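Long-range contact in polyhedrin (Simulium ubiquitum cypovirus, PDB 5A9A), which forms the crystalline matrix of the viral occlusion bodies, or polyhedra, which probably protect embedded virus particles outside the insect host, and binds nucleotide: residues Leu68-Phe82 with Gly92-Val104. Sequence-based numbering, arbitrary orientation.
Sequences LYMDKPAHSNRHKEF and GDSHHPELFEYPV. With UTP (uridine 5'-triphosphate), chain B.
Glu101, Phe82 and Leu99 illustrate how one loop can be fastened both to the chain leading into a helix and to the helix itself, by a carboxylate grip at one end and an apolar contact at the other, with a ligand laid between. The Glu101 side chain, extended beyond CG, reaches the loop backbone at Tyr69-Asp71, where its OE1 accepts two backbone bonds: Met70 N, 3.0 Å away, comes from above the carboxylate plane, whereas Asp71 N meets the syn lone pair of OE1. The backbone of the same residue joins in, Tyr69 N donating to Glu101 O at 2.9 Å in the carbonyl plane. OE2 takes a hydrogen bond from a water that also bridges to Lys72 N and His75 ND1. Three bonds to OE1 and OE2 thus fix the rotation of the carboxylate.

Further along, Leu99 lies over one face of the Phe82 ring in a CH-pi contact, its CG 3.5 Å from the centroid and only 14° off the normal. The ring rim is turned to the loop backbone, with His96 O and Pro97 O at its edge. With CG anti to the carbonyl carbon (chi1 -73°), Leu99 also directs CD1 to Leu68 CD2, 4.0 Å away, while its CD2 packs against the uracil. Beyond the ring, Asp93 N donates to Glu81 OE1 at 2.8 Å, tying the helix to the start of 92-104.

Between these fastenings lies the nucleotide. His79 NE2 donates to UTP O4 at 2.8 Å, and its ND1 donates to Asp71 OD1, which lies near the ring plane and so helps to orient the imidazole; Arg65 forms a salt bridge with the other oxygen of Asp71. The Arg78 guanidinium lays one face against the ribose, and His96 NE2 donates almost straight to UTP O3G (172°). Helix and loop together form the UTP-binding pocket of this cypovirus polyhedrin.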
loop_
_atom_site.group_PDB
_atom_site.type_symbol
_atom_site.label_atom_id
_atom_site.label_comp_id
_atom_site.label_asym_id
_atom_site.label_seq_id
_atom_site.Cartn_x
_atom_site.Cartn_y
_atom_site.Cartn_z
ATOM N N LEU A 68 4.160 12.513 12.625
ATOM C CA LEU A 68 4.161 13.961 12.802
ATOM C C LEU A 68 2.824 14.618 12.448
ATOM O O LEU A 68 2.048 14.107 11.639
ATOM C CB LEU A 68 5.290 14.606 11.998
ATOM C CG LEU A 68 6.696 14.080 12.298
ATOM C CD1 LEU A 68 7.734 14.914 11.564
ATOM C CD2 LEU A 68 6.978 14.076 13.795
ATOM N N TYR A 69 2.590 15.769 13.069
ATOM C CA TYR A 69 1.327 16.490 12.985
ATOM C C TYR A 69 0.942 16.885 11.557
ATOM O O TYR A 69 -0.156 16.572 11.096
ATOM C CB TYR A 69 1.422 17.741 13.861
ATOM C CG TYR A 69 0.117 18.470 14.072
ATOM C CD1 TYR A 69 -0.992 17.818 14.592
ATOM C CD2 TYR A 69 0.002 19.821 13.776
ATOM C CE1 TYR A 69 -2.181 18.490 14.803
ATOM C CE2 TYR A 69 -1.184 20.499 13.976
ATOM C CZ TYR A 69 -2.271 19.829 14.494
ATOM O OH TYR A 69 -3.454 20.500 14.695
ATOM N N MET A 70 1.840 17.576 10.860
ATOM C CA MET A 70 1.533 18.082 9.525
ATOM C C MET A 70 2.689 17.878 8.551
ATOM O O MET A 70 2.499 17.351 7.455
ATOM C CB MET A 70 1.161 19.564 9.597
ATOM C CG MET A 70 -0.152 19.816 10.313
ATOM S SD MET A 70 -0.903 21.397 9.890
ATOM C CE MET A 70 -2.632 20.999 10.134
ATOM N N ASP A 71 3.882 18.303 8.948
ATOM C CA ASP A 71 5.060 18.126 8.114
ATOM C C ASP A 71 4.930 18.938 6.824
ATOM O O ASP A 71 5.031 18.395 5.723
ATOM C CB ASP A 71 5.247 16.642 7.789
ATOM C CG ASP A 71 6.705 16.235 7.719
ATOM O OD1 ASP A 71 7.578 17.125 7.646
ATOM O OD2 ASP A 71 6.975 15.018 7.735
ATOM N N LYS A 72 4.702 20.240 6.969
ATOM C CA LYS A 72 4.587 21.137 5.824
ATOM C C LYS A 72 5.957 21.443 5.229
ATOM O O LYS A 72 6.978 21.294 5.901
ATOM C CB LYS A 72 3.929 22.451 6.242
ATOM C CG LYS A 72 2.412 22.423 6.322
ATOM C CD LYS A 72 1.891 23.667 7.033
ATOM C CE LYS A 72 2.695 24.907 6.652
ATOM N NZ LYS A 72 2.329 26.099 7.465
ATOM N N PRO A 73 5.981 21.886 3.962
ATOM C CA PRO A 73 7.235 22.261 3.299
ATOM C C PRO A 73 8.084 23.229 4.124
ATOM O O PRO A 73 9.309 23.117 4.122
ATOM C CB PRO A 73 6.765 22.926 1.994
ATOM C CG PRO A 73 5.277 23.114 2.135
ATOM C CD PRO A 73 4.823 22.049 3.070
ATOM N N ALA A 74 7.442 24.162 4.821
ATOM C CA ALA A 74 8.164 25.149 5.621
ATOM C C ALA A 74 8.948 24.495 6.759
ATOM O O ALA A 74 9.924 25.060 7.254
ATOM C CB ALA A 74 7.202 26.189 6.180
ATOM N N HIS A 75 8.518 23.307 7.174
ATOM C CA HIS A 75 9.149 22.621 8.298
ATOM C C HIS A 75 9.827 21.322 7.864
ATOM O O HIS A 75 10.216 20.510 8.702
ATOM C CB HIS A 75 8.109 22.320 9.380
ATOM C CG HIS A 75 7.318 23.518 9.805
ATOM N ND1 HIS A 75 5.981 23.675 9.503
ATOM C CD2 HIS A 75 7.676 24.620 10.506
ATOM C CE1 HIS A 75 5.551 24.820 10.001
ATOM N NE2 HIS A 75 6.559 25.413 10.614
ATOM N N SER A 76 9.973 21.133 6.556
ATOM C CA SER A 76 10.530 19.895 6.020
ATOM C C SER A 76 11.982 19.691 6.449
ATOM O O SER A 76 12.386 18.579 6.789
ATOM C CB SER A 76 10.427 19.876 4.491
ATOM O OG SER A 76 11.318 20.801 3.887
ATOM N N ASN A 77 12.762 20.767 6.440
ATOM C CA ASN A 77 14.176 20.681 6.783
ATOM C C ASN A 77 14.350 20.323 8.255
ATOM O O ASN A 77 15.143 19.448 8.607
ATOM C CB ASN A 77 14.881 22.003 6.478
ATOM C CG ASN A 77 16.323 21.807 6.048
ATOM O OD1 ASN A 77 16.602 21.577 4.869
ATOM N ND2 ASN A 77 17.247 21.898 6.999
ATOM N N ARG A 78 13.601 21.011 9.111
ATOM C CA ARG A 78 13.609 20.724 10.537
ATOM C C ARG A 78 13.253 19.265 10.796
ATOM O O ARG A 78 13.884 18.594 11.612
ATOM C CB ARG A 78 12.612 21.627 11.265
ATOM C CG ARG A 78 12.462 21.307 12.744
ATOM C CD ARG A 78 11.478 22.247 13.419
ATOM N NE ARG A 78 11.796 23.647 13.152
ATOM C CZ ARG A 78 12.762 24.327 13.761
ATOM N NH1 ARG A 78 13.524 23.738 14.675
ATOM N NH2 ARG A 78 12.973 25.599 13.450
ATOM N N HIS A 79 12.236 18.776 10.095
ATOM C CA HIS A 79 11.750 17.417 10.308
ATOM C C HIS A 79 12.719 16.380 9.740
ATOM O O HIS A 79 12.898 15.308 10.318
ATOM C CB HIS A 79 10.352 17.255 9.710
ATOM C CG HIS A 79 9.298 18.031 10.437
ATOM N ND1 HIS A 79 8.053 18.285 9.904
ATOM C CD2 HIS A 79 9.305 18.606 11.664
ATOM C CE1 HIS A 79 7.340 18.986 10.768
ATOM N NE2 HIS A 79 8.078 19.195 11.843
ATOM N N LYS A 80 13.347 16.704 8.616
ATOM C CA LYS A 80 14.369 15.834 8.045
ATOM C C LYS A 80 15.535 15.655 9.013
ATOM O O LYS A 80 15.992 14.535 9.248
ATOM C CB LYS A 80 14.893 16.394 6.723
ATOM C CG LYS A 80 16.024 15.565 6.126
ATOM C CD LYS A 80 16.494 16.121 4.794
ATOM C CE LYS A 80 17.383 17.338 4.975
ATOM N NZ LYS A 80 17.761 17.936 3.665
ATOM N N GLU A 81 16.021 16.762 9.566
ATOM C CA GLU A 81 17.184 16.722 10.444
ATOM C C GLU A 81 16.862 16.003 11.747
ATOM O O GLU A 81 17.683 15.250 12.271
ATOM C CB GLU A 81 17.688 18.135 10.740
ATOM C CG GLU A 81 18.176 18.882 9.515
ATOM C CD GLU A 81 19.265 18.132 8.772
ATOM O OE1 GLU A 81 19.876 17.212 9.362
ATOM O OE2 GLU A 81 19.513 18.464 7.596
ATOM N N PHE A 82 15.666 16.235 12.276
ATOM C CA PHE A 82 15.259 15.545 13.491
ATOM C C PHE A 82 15.183 14.046 13.210
ATOM O O PHE A 82 15.623 13.230 14.018
ATOM C CB PHE A 82 13.913 16.061 14.002
ATOM C CG PHE A 82 13.655 15.730 15.446
ATOM C CD1 PHE A 82 13.116 14.502 15.807
ATOM C CD2 PHE A 82 13.968 16.641 16.444
ATOM C CE1 PHE A 82 12.883 14.196 17.138
ATOM C CE2 PHE A 82 13.736 16.340 17.775
ATOM C CZ PHE A 82 13.193 15.116 18.122
ATOM N N GLY A 92 22.111 14.231 12.310
ATOM C CA GLY A 92 21.112 15.253 12.057
ATOM C C GLY A 92 21.540 16.621 12.553
ATOM O O GLY A 92 21.961 16.770 13.698
ATOM N N ASP A 93 21.440 17.622 11.685
ATOM C CA ASP A 93 21.667 19.001 12.094
ATOM C C ASP A 93 20.419 19.477 12.831
ATOM O O ASP A 93 19.685 20.344 12.357
ATOM C CB ASP A 93 21.968 19.888 10.884
ATOM C CG ASP A 93 22.444 21.271 11.279
ATOM O OD1 ASP A 93 22.739 21.480 12.474
ATOM O OD2 ASP A 93 22.529 22.147 10.393
ATOM N N SER A 94 20.189 18.884 13.998
ATOM C CA SER A 94 18.983 19.119 14.780
ATOM C C SER A 94 19.375 19.631 16.163
ATOM O O SER A 94 20.257 19.065 16.806
ATOM C CB SER A 94 18.183 17.817 14.881
ATOM O OG SER A 94 17.074 17.945 15.750
ATOM N N HIS A 95 18.717 20.694 16.621
ATOM C CA HIS A 95 19.194 21.435 17.786
ATOM C C HIS A 95 18.269 21.409 19.001
ATOM O O HIS A 95 18.529 22.116 19.971
ATOM C CB HIS A 95 19.430 22.902 17.411
ATOM C CG HIS A 95 20.014 23.096 16.048
ATOM N ND1 HIS A 95 19.569 24.072 15.183
ATOM C CD2 HIS A 95 21.015 22.448 15.403
ATOM C CE1 HIS A 95 20.264 24.012 14.060
ATOM N NE2 HIS A 95 21.147 23.036 14.168
ATOM N N HIS A 96 17.198 20.621 18.960
ATOM C CA HIS A 96 16.275 20.560 20.093
ATOM C C HIS A 96 15.942 19.119 20.454
ATOM O O HIS A 96 15.806 18.273 19.572
ATOM C CB HIS A 96 14.982 21.321 19.784
ATOM C CG HIS A 96 15.196 22.757 19.418
ATOM N ND1 HIS A 96 15.616 23.702 20.328
ATOM C CD2 HIS A 96 15.033 23.412 18.245
ATOM C CE1 HIS A 96 15.715 24.875 19.728
ATOM N NE2 HIS A 96 15.367 24.726 18.462
ATOM N N PRO A 97 15.809 18.833 21.761
ATOM C CA PRO A 97 15.499 17.465 22.188
ATOM C C PRO A 97 14.174 16.941 21.640
ATOM O O PRO A 97 14.091 15.752 21.338
ATOM C CB PRO A 97 15.448 17.579 23.715
ATOM C CG PRO A 97 16.335 18.733 24.028
ATOM C CD PRO A 97 16.104 19.708 22.909
ATOM N N GLU A 98 13.166 17.800 21.506
ATOM C CA GLU A 98 11.855 17.352 21.043
ATOM C C GLU A 98 11.265 18.245 19.952
ATOM O O GLU A 98 11.578 19.433 19.861
ATOM C CB GLU A 98 10.881 17.269 22.221
ATOM C CG GLU A 98 11.267 16.244 23.268
ATOM C CD GLU A 98 10.256 16.147 24.397
ATOM O OE1 GLU A 98 9.103 16.587 24.207
ATOM O OE2 GLU A 98 10.615 15.623 25.472
ATOM N N LEU A 99 10.413 17.649 19.124
ATOM C CA LEU A 99 9.675 18.387 18.112
ATOM C C LEU A 99 8.318 18.804 18.666
ATOM O O LEU A 99 7.656 18.028 19.355
ATOM C CB LEU A 99 9.446 17.527 16.867
ATOM C CG LEU A 99 10.616 17.235 15.928
ATOM C CD1 LEU A 99 10.117 16.402 14.755
ATOM C CD2 LEU A 99 11.269 18.512 15.430
ATOM N N PHE A 100 7.911 20.032 18.366
ATOM C CA PHE A 100 6.555 20.476 18.656
ATOM C C PHE A 100 5.527 19.527 18.034
ATOM O O PHE A 100 4.457 19.311 18.601
ATOM C CB PHE A 100 6.331 21.891 18.109
ATOM C CG PHE A 100 7.003 22.975 18.910
ATOM C CD1 PHE A 100 7.297 22.799 20.253
ATOM C CD2 PHE A 100 7.333 24.180 18.314
ATOM C CE1 PHE A 100 7.912 23.804 20.982
ATOM C CE2 PHE A 100 7.947 25.189 19.038
ATOM C CZ PHE A 100 8.236 24.999 20.372
ATOM N N GLU A 101 5.857 18.955 16.878
ATOM C CA GLU A 101 4.871 18.219 16.086
ATOM C C GLU A 101 4.864 16.701 16.269
ATOM O O GLU A 101 4.157 15.995 15.544
ATOM C CB GLU A 101 5.047 18.520 14.597
ATOM C CG GLU A 101 4.591 19.908 14.188
ATOM C CD GLU A 101 4.269 19.997 12.708
ATOM O OE1 GLU A 101 4.194 18.937 12.049
ATOM O OE2 GLU A 101 4.088 21.125 12.205
ATOM N N TYR A 102 5.642 16.184 17.210
ATOM C CA TYR A 102 5.572 14.758 17.498
ATOM C C TYR A 102 4.534 14.530 18.595
ATOM O O TYR A 102 4.523 15.241 19.596
ATOM C CB TYR A 102 6.934 14.196 17.910
ATOM C CG TYR A 102 6.922 12.693 18.066
ATOM C CD1 TYR A 102 6.449 12.102 19.227
ATOM C CD2 TYR A 102 7.371 11.865 17.047
ATOM C CE1 TYR A 102 6.422 10.736 19.372
ATOM C CE2 TYR A 102 7.353 10.491 17.185
ATOM C CZ TYR A 102 6.876 9.934 18.353
ATOM O OH TYR A 102 6.850 8.571 18.509
ATOM N N PRO A 103 3.649 13.541 18.403
ATOM C CA PRO A 103 2.505 13.370 19.307
ATOM C C PRO A 103 2.899 12.950 20.721
ATOM O O PRO A 103 4.005 12.462 20.942
ATOM C CB PRO A 103 1.689 12.264 18.629
ATOM C CG PRO A 103 2.687 11.486 17.855
ATOM C CD PRO A 103 3.693 12.493 17.368
ATOM N N VAL A 104 1.985 13.147 21.666
ATOM C CA VAL A 104 2.226 12.793 23.062
ATOM C C VAL A 104 1.471 11.529 23.461
ATOM O O VAL A 104 1.711 10.967 24.530
ATOM C CB VAL A 104 1.808 13.933 24.019
ATOM C CG1 VAL A 104 2.770 15.106 23.905
ATOM C CG2 VAL A 104 0.373 14.376 23.745
HETATM P PA UTP B . 12.521 29.353 15.445
HETATM O O1A UTP B . 13.299 29.055 16.702
HETATM O O2A UTP B . 11.260 30.180 15.510
HETATM O O3A UTP B . 13.515 30.021 14.369
HETATM O "O5'" UTP B . 12.139 27.956 14.752
HETATM P PB UTP B . 15.072 29.619 14.281
HETATM O O1B UTP B . 15.547 29.959 12.891
HETATM O O2B UTP B . 15.776 30.194 15.483
HETATM O O3B UTP B . 15.077 28.013 14.410
HETATM P PG UTP B . 16.258 27.237 15.183
HETATM O O1G UTP B . 17.290 28.309 15.428
HETATM O O2G UTP B . 16.691 26.161 14.225
HETATM O O3G UTP B . 15.564 26.724 16.420
HETATM C "C5'" UTP B . 10.785 27.512 14.691
HETATM C "C4'" UTP B . 10.478 26.645 15.904
HETATM O "O4'" UTP B . 9.486 25.657 15.611
HETATM C "C1'" UTP B . 9.692 24.552 16.490
HETATM C "C2'" UTP B . 11.192 24.487 16.735
HETATM O "O2'" UTP B . 11.498 24.172 18.098
HETATM C "C3'" UTP B . 11.698 25.879 16.391
HETATM O "O3'" UTP B . 12.251 26.512 17.544
HETATM N N1 UTP B . 9.139 23.318 15.926
HETATM C C6 UTP B . 8.241 23.381 14.941
HETATM C C2 UTP B . 9.526 22.063 16.438
HETATM O O2 UTP B . 10.358 22.001 17.362
HETATM N N3 UTP B . 9.011 20.939 15.934
HETATM C C4 UTP B . 8.112 20.982 14.943
HETATM O O4 UTP B . 7.637 19.922 14.482
HETATM C C5 UTP B . 7.709 22.207 14.426
HETATM O O HOH W 1 4.130 21.627 9.519
HETATM O O HOH W 2 15.203 19.495 14.046
#